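Local coordinates for protein chintase (PDB 5YUQ) that hydrolyses the beta-1,4 links of chitin, as a family 18 glycoside hydrolase whose active site forms a tunnel, at residues T163-N168 with A221-E226; D174-M179 with A225-L230; S239-P244 with S319-L324; G250-I255 with Y305-S310. One frame throughout, in Å; residues are numbered along the deposited sequence. Where two conformers were deposited one is given.

Contact 1: residues T163-N168 with A221-E226; sequences TKLDDN and AGIPAE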
loop_
_atom_site.group_PDB
_atom_site.type_symbol
_atom_site.label_atom_id
_atom_site.label_comp_id
_atom_site.label_asym_id
_atom_site.label_seq_id
_atom_site.Cartn_x
_atom_site.Cartn_y
_atom_site.Cartn_z
ATOM N N THR A 163 14.475 4.881 14.755
ATOM C CA THR A 163 14.713 6.316 14.635
ATOM C C THR A 163 16.007 6.549 13.870
ATOM O O THR A 163 16.313 7.667 13.468
ATOM C CB THR A 163 14.779 7.007 16.012
ATOM O OG1 THR A 163 15.814 6.414 16.795
ATOM C CG2 THR A 163 13.450 6.868 16.745
ATOM N N LYS A 164 16.753 5.471 13.661
ATOM C CA LYS A 164 17.998 5.522 12.902
ATOM C C LYS A 164 18.207 4.197 12.192
ATOM O O LYS A 164 18.598 3.214 12.820
ATOM C CB LYS A 164 19.178 5.782 13.847
ATOM C CG LYS A 164 20.563 5.587 13.226
ATOM C CD LYS A 164 21.046 6.825 12.497
ATOM C CE LYS A 164 22.549 6.750 12.210
ATOM N NZ LYS A 164 22.905 5.593 11.334
ATOM N N LEU A 165 17.931 4.158 10.888
ATOM C CA LEU A 165 18.155 2.943 10.119
ATOM C C LEU A 165 19.626 2.778 9.748
ATOM O O LEU A 165 20.312 3.756 9.431
ATOM C CB LEU A 165 17.327 2.959 8.841
ATOM C CG LEU A 165 15.816 2.864 9.030
ATOM C CD1 LEU A 165 15.116 3.223 7.727
ATOM C CD2 LEU A 165 15.463 1.458 9.455
ATOM N N ASP A 166 20.091 1.532 9.822
ATOM C CA ASP A 166 21.373 1.097 9.270
ATOM C C ASP A 166 21.517 1.725 7.890
ATOM O O ASP A 166 20.601 1.632 7.068
ATOM C CB ASP A 166 21.321 -0.434 9.170
ATOM C CG ASP A 166 22.616 -1.064 8.693
ATOM O OD1 ASP A 166 23.473 -0.399 8.061
ATOM O OD2 ASP A 166 22.774 -2.277 8.956
ATOM N N ASP A 167 22.639 2.383 7.614
ATOM C CA ASP A 167 22.717 3.077 6.330
ATOM C C ASP A 167 22.898 2.127 5.157
ATOM O O ASP A 167 22.893 2.546 4.006
ATOM C CB ASP A 167 23.672 4.295 6.329
ATOM C CG ASP A 167 25.147 3.930 6.339
ATOM O OD1 ASP A 167 25.532 2.793 5.987
ATOM O OD2 ASP A 167 25.938 4.835 6.681
ATOM N N ASN A 168 23.011 0.836 5.452
ATOM C CA ASN A 168 22.987 -0.156 4.392
ATOM C C ASN A 168 21.591 -0.355 3.817
ATOM O O ASN A 168 21.440 -0.953 2.756
ATOM C CB ASN A 168 23.565 -1.480 4.874
ATOM C CG ASN A 168 25.075 -1.442 4.967
ATOM O OD1 ASN A 168 25.768 -1.743 3.997
ATOM N ND2 ASN A 168 25.591 -1.052 6.128
ATOM N N ALA A 221 14.907 9.037 9.670
ATOM C CA ALA A 221 15.572 7.790 10.038
ATOM C C ALA A 221 16.681 7.387 9.066
ATOM O O ALA A 221 17.362 6.386 9.289
ATOM C CB ALA A 221 14.555 6.665 10.187
ATOM N N GLY A 222 16.858 8.148 7.991
ATOM C CA GLY A 222 18.023 7.972 7.135
ATOM C C GLY A 222 17.789 7.689 5.661
ATOM O O GLY A 222 18.737 7.602 4.892
ATOM N N ILE A 223 16.541 7.540 5.237
ATOM C CA ILE A 223 16.321 7.271 3.820
ATOM C C ILE A 223 16.227 8.586 3.054
ATOM O O ILE A 223 15.382 9.426 3.369
ATOM C CB ILE A 223 15.048 6.445 3.576
ATOM C CG1 ILE A 223 15.062 5.169 4.428
ATOM C CG2 ILE A 223 14.922 6.119 2.094
ATOM C CD1 ILE A 223 16.326 4.309 4.290
ATOM N N PRO A 224 17.105 8.785 2.053
ATOM C CA PRO A 224 17.016 10.030 1.283
ATOM C C PRO A 224 15.677 10.138 0.565
ATOM O O PRO A 224 15.113 9.116 0.149
ATOM C CB PRO A 224 18.150 9.895 0.267
ATOM C CG PRO A 224 19.129 8.950 0.928
ATOM C CD PRO A 224 18.245 7.956 1.630
ATOM N N ALA A 225 15.175 11.360 0.423
ATOM C CA ALA A 225 13.856 11.575 -0.163
ATOM C C ALA A 225 13.720 10.953 -1.547
ATOM O O ALA A 225 12.646 10.451 -1.907
ATOM C CB ALA A 225 13.548 13.070 -0.217
ATOM N N GLU A 226 14.797 10.979 -2.330
ATOM C CA GLU A 226 14.728 10.487 -3.700
ATOM C C GLU A 226 14.521 8.974 -3.764
ATOM O O GLU A 226 14.184 8.433 -4.816
ATOM C CB GLU A 226 15.972 10.908 -4.489
ATOM C CG GLU A 226 17.266 10.364 -3.954
ATOM C CD GLU A 226 18.468 10.956 -4.666
ATOM O OE1 GLU A 226 18.970 10.315 -5.613
ATOM O OE2 GLU A 226 18.908 12.061 -4.279
#
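Ala221 loses more surface to this contact than any other residue, with Leu165 next and Ile223 third. Its CB points at the 163-168 backbone, meeting Thr163 O at 3.9 Å, while its CA directs a C-H toward the same oxygen. The firm tie is made by the backbone: Leu165 N donates to Ala221 O at 2.8 Å, with an N-H...O angle of 162° and the donor in the carbonyl plane. That bond sets Leu165 beside the end of helix 211-220. Its CG lies beside the backbone N, anti to the carbonyl carbon (chi1 -68°), and stands 4.2 Å from Ala221 CB. The CD1 branch reaches further, to Ile223, whose CG1 and CD1 it touches equally; CD1 to CD1 is 3.8 Å. The two side chains cross obliquely, and Trp218 of helix 211-220 packs against both.

Gly222, the link between Ala221 and Ile223, has a positive phi (123°) that brings the helix to a halt. Asp166, ahead of the turn into helix 168-172, accepts through OD1 from two donors of Asn168: the backbone N at 2.9 Å, from above the carboxylate plane, and ND2, on the syn side. The helix start is thus capped while Leu165, just before it, is tied to Ala221. The contact joins the loop before helix 168-172 to the turn between helix 211-220 and strand 228-240, on the outside of the TIM barrel, and it rests on a Schellman motif closing helix 211-220.

Contact 2: residues D174-M179 with A225-L230; sequences DAFYIM and AEQLVL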
loop_
_atom_site.group_PDB
_atom_site.type_symbol
_atom_site.label_atom_id
_atom_site.label_comp_id
_atom_site.label_asym_id
_atom_site.label_seq_id
_atom_site.Cartn_x
_atom_site.Cartn_y
_atom_site.Cartn_z
ATOM N N ASP A 174 16.675 -0.012 -3.647
ATOM C CA ASP A 174 16.500 1.084 -4.583
ATOM C C ASP A 174 15.435 2.083 -4.149
ATOM O O ASP A 174 15.631 3.289 -4.270
ATOM C CB ASP A 174 16.183 0.544 -5.983
ATOM C CG ASP A 174 17.328 -0.249 -6.549
ATOM O OD1 ASP A 174 18.447 0.311 -6.629
ATOM O OD2 ASP A 174 17.137 -1.443 -6.857
ATOM N N ALA A 175 14.310 1.588 -3.642
ATOM C CA ALA A 175 13.212 2.482 -3.289
ATOM C C ALA A 175 12.321 1.888 -2.235
ATOM O O ALA A 175 12.187 0.663 -2.132
ATOM C CB ALA A 175 12.381 2.847 -4.529
ATOM N N PHE A 176 11.703 2.779 -1.470
ATOM C CA PHE A 176 10.856 2.407 -0.353
ATOM C C PHE A 176 9.485 2.983 -0.649
ATOM O O PHE A 176 9.309 4.211 -0.697
ATOM C CB PHE A 176 11.413 3.005 0.941
ATOM C CG PHE A 176 12.786 2.488 1.311
ATOM C CD1 PHE A 176 13.914 2.913 0.621
ATOM C CD2 PHE A 176 12.947 1.583 2.348
ATOM C CE1 PHE A 176 15.174 2.435 0.947
ATOM C CE2 PHE A 176 14.206 1.103 2.698
ATOM C CZ PHE A 176 15.329 1.528 1.996
ATOM N N TYR A 177 8.515 2.107 -0.882
ATOM C CA TYR A 177 7.179 2.534 -1.289
ATOM C C TYR A 177 6.304 2.697 -0.056
ATOM O O TYR A 177 5.864 1.707 0.516
ATOM C CB TYR A 177 6.537 1.484 -2.204
ATOM C CG TYR A 177 7.182 1.279 -3.568
ATOM C CD1 TYR A 177 8.338 1.956 -3.943
ATOM C CD2 TYR A 177 6.618 0.400 -4.481
ATOM C CE1 TYR A 177 8.915 1.756 -5.194
ATOM C CE2 TYR A 177 7.182 0.195 -5.732
ATOM C CZ TYR A 177 8.321 0.879 -6.082
ATOM O OH TYR A 177 8.875 0.671 -7.321
ATOM N N ILE A 178 6.040 3.939 0.347
ATOM C CA ILE A 178 5.274 4.200 1.567
ATOM C C ILE A 178 3.781 3.964 1.373
ATOM O O ILE A 178 3.138 4.599 0.534
ATOM C CB ILE A 178 5.482 5.636 2.067
ATOM C CG1 ILE A 178 6.961 5.876 2.377
ATOM C CG2 ILE A 178 4.655 5.892 3.314
ATOM C CD1 ILE A 178 7.282 7.324 2.718
ATOM N N MET A 179 3.225 3.061 2.172
ATOM C CA MET A 179 1.805 2.754 2.077
ATOM C C MET A 179 0.999 3.748 2.898
ATOM O O MET A 179 0.480 3.428 3.967
ATOM C CB MET A 179 1.549 1.310 2.501
ATOM C CG MET A 179 2.192 0.318 1.537
ATOM S SD MET A 179 2.014 -1.404 2.028
ATOM C CE MET A 179 0.348 -1.394 2.703
ATOM N N ALA A 225 15.175 11.360 0.423
ATOM C CA ALA A 225 13.856 11.575 -0.163
ATOM C C ALA A 225 13.720 10.953 -1.547
ATOM O O ALA A 225 12.646 10.451 -1.907
ATOM C CB ALA A 225 13.548 13.070 -0.217
ATOM N N GLU A 226 14.797 10.979 -2.330
ATOM C CA GLU A 226 14.728 10.487 -3.700
ATOM C C GLU A 226 14.521 8.974 -3.764
ATOM O O GLU A 226 14.184 8.433 -4.816
ATOM C CB GLU A 226 15.972 10.908 -4.489
ATOM C CG GLU A 226 17.266 10.364 -3.954
ATOM C CD GLU A 226 18.468 10.956 -4.666
ATOM O OE1 GLU A 226 18.970 10.315 -5.613
ATOM O OE2 GLU A 226 18.908 12.061 -4.279
ATOM N N GLN A 227 14.707 8.292 -2.638
ATOM C CA GLN A 227 14.449 6.856 -2.594
ATOM C C GLN A 227 13.107 6.540 -1.956
ATOM O O GLN A 227 12.772 5.374 -1.766
ATOM C CB GLN A 227 15.560 6.117 -1.848
ATOM C CG GLN A 227 16.871 6.101 -2.598
ATOM C CD GLN A 227 17.969 5.428 -1.824
ATOM O OE1 GLN A 227 18.826 6.096 -1.239
ATOM N NE2 GLN A 227 17.949 4.095 -1.797
ATOM N N LEU A 228 12.351 7.575 -1.607
ATOM C CA LEU A 228 11.009 7.368 -1.068
ATOM C C LEU A 228 9.985 7.547 -2.174
ATOM O O LEU A 228 10.108 8.433 -3.020
ATOM C CB LEU A 228 10.714 8.339 0.069
ATOM C CG LEU A 228 11.584 8.154 1.308
ATOM C CD1 LEU A 228 11.288 9.258 2.298
ATOM C CD2 LEU A 228 11.351 6.778 1.948
ATOM N N VAL A 229 8.977 6.686 -2.170
ATOM C CA VAL A 229 7.914 6.741 -3.154
ATOM C C VAL A 229 6.611 6.830 -2.376
ATOM O O VAL A 229 6.361 6.022 -1.482
ATOM C CB VAL A 229 7.954 5.488 -4.051
ATOM C CG1 VAL A 229 6.669 5.341 -4.841
ATOM C CG2 VAL A 229 9.163 5.548 -4.991
ATOM N N LEU A 230 5.801 7.836 -2.674
ATOM C CA LEU A 230 4.549 8.010 -1.943
ATOM C C LEU A 230 3.444 7.156 -2.556
ATOM O O LEU A 230 3.055 7.361 -3.702
ATOM C CB LEU A 230 4.116 9.477 -1.943
ATOM C CG LEU A 230 2.817 9.794 -1.198
ATOM C CD1 LEU A 230 2.943 9.464 0.276
ATOM C CD2 LEU A 230 2.421 11.261 -1.395
#
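Phe176, Tyr177 and Ile178 lie beside Leu228, Val229 and Leu230 as two neighbouring parallel strands, their short axes 4.7 Å apart and inclined by 26°. Three backbone bonds zip them together: Phe176 N to Gln227 O (2.8 Å), Val229 N to Phe176 O (2.9 Å) and Ile178 N to Val229 O (2.8 Å). In the first and third the donor lies nearly on the line of the C=O bond, whereas Val229 N is tilted 28° from the carbonyl plane of Phe176.

On the face with Phe176, Ile178 and Leu228, the CD2 methyl of Leu228 is the bump. It sits in the dip between Phe176 CB, at 3.9 Å, and Ile178 CD1, at 4.2 Å. Ile223, Trp218 and Ile219 pack on Leu228 from outside the barrel. Phe176 CG lies beside its backbone N (chi1 -63°), and the ring turns an edge to Gln227 O, with CD1 3.6 Å from it. The other face looks into the barrel, where Tyr177 and Val229 run side by side and point the same way. Val229 CB nestles obliquely against Tyr177 CD1 at 3.6 Å, and Met348 touches both residues.

At the N-terminal end of the pair the methylenes of Gln227 lie against Asp174 O, and NE2 makes a weak bond to that oxygen while also donating to Ala170 O. The chemistry is therefore divided: directional backbone bonds fix the strand register, and apolar branches fill both faces, as expected of a TIM-barrel wall.

Contact 3: residues S239-P244 with S319-L324; sequences SKTLEP and SGSKVL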
loop_
_atom_site.group_PDB
_atom_site.type_symbol
_atom_site.label_atom_id
_atom_site.label_comp_id
_atom_site.label_asym_id
_atom_site.label_seq_id
_atom_site.Cartn_x
_atom_site.Cartn_y
_atom_site.Cartn_z
ATOM N N SER A 239 -16.796 4.293 6.878
ATOM C CA SER A 239 -16.943 4.042 8.302
ATOM C C SER A 239 -18.382 4.361 8.660
ATOM O O SER A 239 -19.067 5.093 7.944
ATOM C CB SER A 239 -16.014 4.942 9.110
ATOM O OG SER A 239 -14.653 4.658 8.824
ATOM N N LYS A 240 -18.846 3.819 9.774
ATOM C CA LYS A 240 -20.187 4.124 10.247
ATOM C C LYS A 240 -20.098 5.187 11.332
ATOM O O LYS A 240 -19.507 4.948 12.386
ATOM C CB LYS A 240 -20.835 2.874 10.828
ATOM C CG LYS A 240 -22.283 3.108 11.255
ATOM C CD LYS A 240 -22.883 1.876 11.889
ATOM C CE LYS A 240 -24.374 2.098 12.129
ATOM N NZ LYS A 240 -24.998 0.921 12.784
ATOM N N THR A 241 -20.669 6.361 11.080
ATOM C CA THR A 241 -20.665 7.409 12.096
ATOM C C THR A 241 -21.768 7.154 13.121
ATOM O O THR A 241 -22.804 6.559 12.802
ATOM C CB THR A 241 -20.828 8.810 11.486
ATOM O OG1 THR A 241 -22.154 8.962 10.966
ATOM C CG2 THR A 241 -19.833 9.011 10.357
ATOM N N LEU A 242 -21.545 7.600 14.353
ATOM C CA LEU A 242 -22.535 7.417 15.409
ATOM C C LEU A 242 -23.657 8.431 15.285
ATOM O O LEU A 242 -24.783 8.153 15.676
ATOM C CB LEU A 242 -21.888 7.528 16.790
ATOM C CG LEU A 242 -20.801 6.503 17.089
ATOM C CD1 LEU A 242 -20.288 6.666 18.518
ATOM C CD2 LEU A 242 -21.337 5.104 16.860
ATOM N N GLU A 243 -23.332 9.609 14.757
ATOM C CA GLU A 243 -24.314 10.666 14.495
ATOM C C GLU A 243 -24.077 11.176 13.081
ATOM O O GLU A 243 -23.029 10.913 12.495
ATOM C CB GLU A 243 -24.148 11.813 15.495
ATOM C CG GLU A 243 -24.429 11.456 16.937
ATOM C CD GLU A 243 -25.877 11.138 17.193
ATOM O OE1 GLU A 243 -26.739 11.666 16.461
ATOM O OE2 GLU A 243 -26.153 10.369 18.140
ATOM N N PRO A 244 -25.043 11.900 12.511
ATOM C CA PRO A 244 -24.856 12.352 11.127
ATOM C C PRO A 244 -23.719 13.358 10.965
ATOM O O PRO A 244 -23.402 14.107 11.897
ATOM C CB PRO A 244 -26.197 13.015 10.792
ATOM C CG PRO A 244 -27.187 12.310 11.708
ATOM C CD PRO A 244 -26.432 12.078 12.979
ATOM N N SER A 319 -28.316 7.437 4.718
ATOM C CA SER A 319 -28.694 6.028 4.658
ATOM C C SER A 319 -27.503 5.157 5.055
ATOM O O SER A 319 -26.485 5.131 4.366
ATOM C CB SER A 319 -29.168 5.659 3.253
ATOM O OG SER A 319 -29.441 4.273 3.166
ATOM N N GLY A 320 -27.639 4.450 6.174
ATOM C CA GLY A 320 -26.558 3.645 6.715
ATOM C C GLY A 320 -25.575 4.441 7.558
ATOM O O GLY A 320 -24.640 3.864 8.121
ATOM N N SER A 321 -25.794 5.753 7.642
ATOM C CA SER A 321 -24.924 6.678 8.382
ATOM C C SER A 321 -23.450 6.428 8.082
ATOM O O SER A 321 -22.630 6.289 8.985
ATOM C CB SER A 321 -25.179 6.612 9.889
ATOM O OG SER A 321 -24.595 7.734 10.541
ATOM N N LYS A 322 -23.127 6.394 6.799
ATOM C CA LYS A 322 -21.782 6.051 6.357
ATOM C C LYS A 322 -21.001 7.291 5.977
ATOM O O LYS A 322 -21.502 8.146 5.253
ATOM C CB LYS A 322 -21.864 5.141 5.130
ATOM C CG LYS A 322 -22.833 3.986 5.291
ATOM C CD LYS A 322 -22.683 2.954 4.188
ATOM C CE LYS A 322 -23.230 3.433 2.863
ATOM N NZ LYS A 322 -23.567 2.276 1.980
ATOM N N VAL A 323 -19.763 7.375 6.446
ATOM C CA VAL A 323 -18.825 8.348 5.895
ATOM C C VAL A 323 -17.818 7.631 5.007
ATOM O O VAL A 323 -17.266 6.598 5.384
ATOM C CB VAL A 323 -18.108 9.177 6.986
ATOM C CG1 VAL A 323 -17.358 8.271 7.949
ATOM C CG2 VAL A 323 -17.167 10.188 6.339
ATOM N N LEU A 324 -17.630 8.158 3.803
ATOM C CA LEU A 324 -16.646 7.631 2.868
ATOM C C LEU A 324 -15.499 8.601 2.809
ATOM O O LEU A 324 -15.687 9.756 2.432
ATOM C CB LEU A 324 -17.254 7.505 1.462
ATOM C CG LEU A 324 -16.296 7.185 0.306
ATOM C CD1 LEU A 324 -15.756 5.785 0.436
ATOM C CD2 LEU A 324 -17.004 7.374 -1.039
HETATM O O HOH W 1 -14.092 6.148 6.524
HETATM O O HOH W 2 -26.140 8.719 12.736
#
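Ser239 and Val323 form a hydrogen-bonded antiparallel pair where strand 228-240 runs into what is probably the alpha+beta insertion that many family 18 chitinases carry before the last barrel strand; Lys240 and Lys322 make the adjoining non-hydrogen-bonded pair. Ser239 N donates to Val323 O and Val323 N returns a bond to Ser239 O, each 2.8 Å long. On its other side 319-324 carries a G1 beta bulge, Ser321 and Lys322 both facing Ser317, and Ser321 takes left-handed backbone angles. Toward 239-244, Ser321 O accepts from Thr241 N at 2.9 Å.

On the face of Ser239 and Val323, methyl meets methyl. Val323 CG1 occupies the crowded position between its own N and carbonyl carbon (chi1 58°), where it closes on Thr241 CG2 at 3.5 Å and on Ser239 CB at 3.8 Å. The Thr241 and Val323 side chains cross at about a right angle, and Val253 also touches Thr241.

A group of hydroxyls gathers at the far end. Ser321 OG, anti to its backbone N, stands 2.8 Å from Thr241 OG1 and near Thr241 O; its single proton cannot be assigned between them. Tyr316 OH and a water bond to the same oxygen, so Ser321 OG sits amid several polar partners. The Thr241 proton is better placed: OG1 donates within its own segment to Glu243 O at 2.6 Å, coming from 44° above that carbonyl plane.

Contact 4: residues G250-I255 with Y305-S310; sequences GLYVPI and YWDDIS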
loop_
_atom_site.group_PDB
_atom_site.type_symbol
_atom_site.label_atom_id
_atom_site.label_comp_id
_atom_site.label_asym_id
_atom_site.label_seq_id
_atom_site.Cartn_x
_atom_site.Cartn_y
_atom_site.Cartn_z
ATOM N N GLY A 250 -17.610 18.534 10.116
ATOM C CA GLY A 250 -16.344 18.142 9.530
ATOM C C GLY A 250 -16.278 16.628 9.470
ATOM O O GLY A 250 -17.276 15.937 9.722
ATOM N N LEU A 251 -15.098 16.112 9.149
ATOM C CA LEU A 251 -14.892 14.682 8.964
ATOM C C LEU A 251 -14.696 13.934 10.274
ATOM O O LEU A 251 -15.099 12.779 10.401
ATOM C CB LEU A 251 -13.663 14.462 8.069
ATOM C CG LEU A 251 -13.074 13.049 7.976
ATOM C CD1 LEU A 251 -14.054 12.094 7.305
ATOM C CD2 LEU A 251 -11.739 13.073 7.216
ATOM N N TYR A 252 -14.064 14.585 11.244
ATOM C CA TYR A 252 -13.494 13.865 12.384
ATOM C C TYR A 252 -14.497 13.608 13.502
ATOM O O TYR A 252 -14.345 14.096 14.620
ATOM C CB TYR A 252 -12.253 14.607 12.890
ATOM C CG TYR A 252 -11.218 14.775 11.796
ATOM C CD1 TYR A 252 -10.385 13.726 11.436
ATOM C CD2 TYR A 252 -11.098 15.975 11.105
ATOM C CE1 TYR A 252 -9.448 13.866 10.427
ATOM C CE2 TYR A 252 -10.168 16.127 10.086
ATOM C CZ TYR A 252 -9.348 15.067 9.756
ATOM O OH TYR A 252 -8.418 15.208 8.758
ATOM N N VAL A 253 -15.516 12.818 13.185
ATOM C CA VAL A 253 -16.620 12.567 14.102
ATOM C C VAL A 253 -16.559 11.151 14.653
ATOM O O VAL A 253 -15.926 10.279 14.058
ATOM C CB VAL A 253 -17.973 12.772 13.388
ATOM C CG1 VAL A 253 -18.077 14.190 12.861
ATOM C CG2 VAL A 253 -18.138 11.767 12.252
ATOM N N PRO A 254 -17.203 10.914 15.802
ATOM C CA PRO A 254 -17.142 9.573 16.389
ATOM C C PRO A 254 -17.735 8.504 15.472
ATOM O O PRO A 254 -18.753 8.742 14.815
ATOM C CB PRO A 254 -17.978 9.723 17.663
ATOM C CG PRO A 254 -17.794 11.155 18.033
ATOM C CD PRO A 254 -17.819 11.885 16.723
ATOM N N ILE A 255 -17.081 7.346 15.416
ATOM C CA ILE A 255 -17.555 6.233 14.596
ATOM C C ILE A 255 -17.847 4.994 15.426
ATOM O O ILE A 255 -17.401 4.873 16.569
ATOM C CB ILE A 255 -16.542 5.844 13.506
ATOM C CG1 ILE A 255 -15.171 5.541 14.118
ATOM C CG2 ILE A 255 -16.441 6.947 12.453
ATOM C CD1 ILE A 255 -14.225 4.841 13.152
ATOM N N TYR A 305 -17.934 16.495 0.676
ATOM C CA TYR A 305 -17.220 17.568 1.351
ATOM C C TYR A 305 -15.742 17.473 1.010
ATOM O O TYR A 305 -15.294 16.515 0.380
ATOM C CB TYR A 305 -17.363 17.423 2.864
ATOM C CG TYR A 305 -18.785 17.465 3.378
ATOM C CD1 TYR A 305 -19.385 18.673 3.702
ATOM C CD2 TYR A 305 -19.515 16.301 3.559
ATOM C CE1 TYR A 305 -20.688 18.722 4.178
ATOM C CE2 TYR A 305 -20.826 16.346 4.028
ATOM C CZ TYR A 305 -21.391 17.558 4.343
ATOM O OH TYR A 305 -22.687 17.609 4.818
ATOM N N TRP A 306 -14.983 18.469 1.441
ATOM C CA TRP A 306 -13.535 18.425 1.303
ATOM C C TRP A 306 -12.962 18.684 2.669
ATOM O O TRP A 306 -13.416 19.585 3.377
ATOM C CB TRP A 306 -13.052 19.498 0.332
ATOM C CG TRP A 306 -11.542 19.580 0.200
ATOM C CD1 TRP A 306 -10.705 20.414 0.879
ATOM C CD2 TRP A 306 -10.719 18.811 -0.682
ATOM N NE1 TRP A 306 -9.401 20.202 0.476
ATOM C CE2 TRP A 306 -9.390 19.228 -0.488
ATOM C CE3 TRP A 306 -10.983 17.815 -1.628
ATOM C CZ2 TRP A 306 -8.324 18.674 -1.199
ATOM C CZ3 TRP A 306 -9.933 17.268 -2.331
ATOM C CH2 TRP A 306 -8.619 17.701 -2.121
ATOM N N ASP A 307 -11.972 17.889 3.061
ATOM C CA ASP A 307 -11.299 18.131 4.324
ATOM C C ASP A 307 -10.011 18.899 4.062
ATOM O O ASP A 307 -9.056 18.358 3.495
ATOM C CB ASP A 307 -10.987 16.823 5.039
ATOM C CG ASP A 307 -10.240 17.047 6.325
ATOM O OD1 ASP A 307 -10.714 17.858 7.147
ATOM O OD2 ASP A 307 -9.172 16.434 6.525
ATOM N N ASP A 308 -9.987 20.161 4.472
ATOM C CA ASP A 308 -8.830 21.013 4.209
ATOM C C ASP A 308 -7.574 20.569 4.967
ATOM O O ASP A 308 -6.471 20.792 4.493
ATOM C CB ASP A 308 -9.151 22.481 4.512
ATOM C CG ASP A 308 -8.066 23.428 4.032
ATOM O OD1 ASP A 308 -7.583 23.264 2.889
ATOM O OD2 ASP A 308 -7.687 24.335 4.801
ATOM N N ILE A 309 -7.726 19.937 6.127
ATOM C CA ILE A 309 -6.550 19.470 6.863
ATOM C C ILE A 309 -5.795 18.371 6.116
ATOM O O ILE A 309 -4.588 18.485 5.879
ATOM C CB ILE A 309 -6.914 18.984 8.280
ATOM C CG1 ILE A 309 -7.221 20.181 9.182
ATOM C CG2 ILE A 309 -5.776 18.164 8.872
ATOM C CD1 ILE A 309 -7.790 19.804 10.538
ATOM N N SER A 310 -6.510 17.318 5.725
ATOM C CA SER A 310 -5.886 16.150 5.105
ATOM C C SER A 310 -5.751 16.287 3.599
ATOM O O SER A 310 -5.067 15.488 2.967
ATOM C CB SER A 310 -6.674 14.878 5.433
ATOM O OG SER A 310 -7.950 14.900 4.824
HETATM O O HOH W 3 -13.196 18.191 8.305
#
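Leu251 and Asp307 bring the two backbones closest, with CA atoms 6.8 Å apart, too wide for direct main-chain pairing. The 250-255 segment is an irregular loop bent into an inverse gamma turn centred on Tyr252, closed by Val253 N to Leu251 O at 2.8 Å. Across from it, strand 305-307 ends and the chain takes helical angles through 308-310. A water spans the two segments, accepting from Leu251 N and donating to Asp307 OD1.

From this turn Tyr252 points toward 305-310, and its phenol reaches the Asp307 carboxylate. Tyr252 OH comes within 2.7 Å of Asp307 OD2 in a weak hydrogen bond whose proton is not settled. The two side chains cross at about a right angle, their flat groups 73° apart, and Tyr252 CE2 also approaches OD1, at 3.5 Å. Leu251 CD2 rests 3.9 Å above the Tyr252 ring plane, near its rim. At the tip of the ring, Ser310 CB (3.8 Å) and Ile309 CG2 both approach OH.

Asp307 CG stands anti to its backbone N (chi1 178°), and OD2 is gripped from its own segment as well. Ser310 OG donates to its anti lone pair at 2.6 Å, and Ser310 N comes from above the carboxylate plane. These bonds probably stabilise negative charge on the carboxylate. The bond from Ser310 N makes an Asx motif, here starting the turn between strands 302-307 and 312-317 of the insertion, with Tyr252 laid against it.

From the N terminus, contact 1 opens at 163-168 and contact 2 at 174-179; contact 1 closes in the loop before strand 228-240 and contact 2 at the start of that strand, so the two spans overlap and cross, sharing Ala225 and Glu226. Ile223 packs on Phe176 and Leu228, joining the turn after helix 211-220 to the outer face of the strand pair. Strand 228-240 then leads to contact 3, whose centre is about 34 Å from that of contact 2, on the opposite side of the chain's centre. Contact 3 closes at 319-324 around the insertion. Contact 4, 250-255 with 305-310, is nested inside that loop, and Leu242 and Pro254 probably hydrogen-bond between the two.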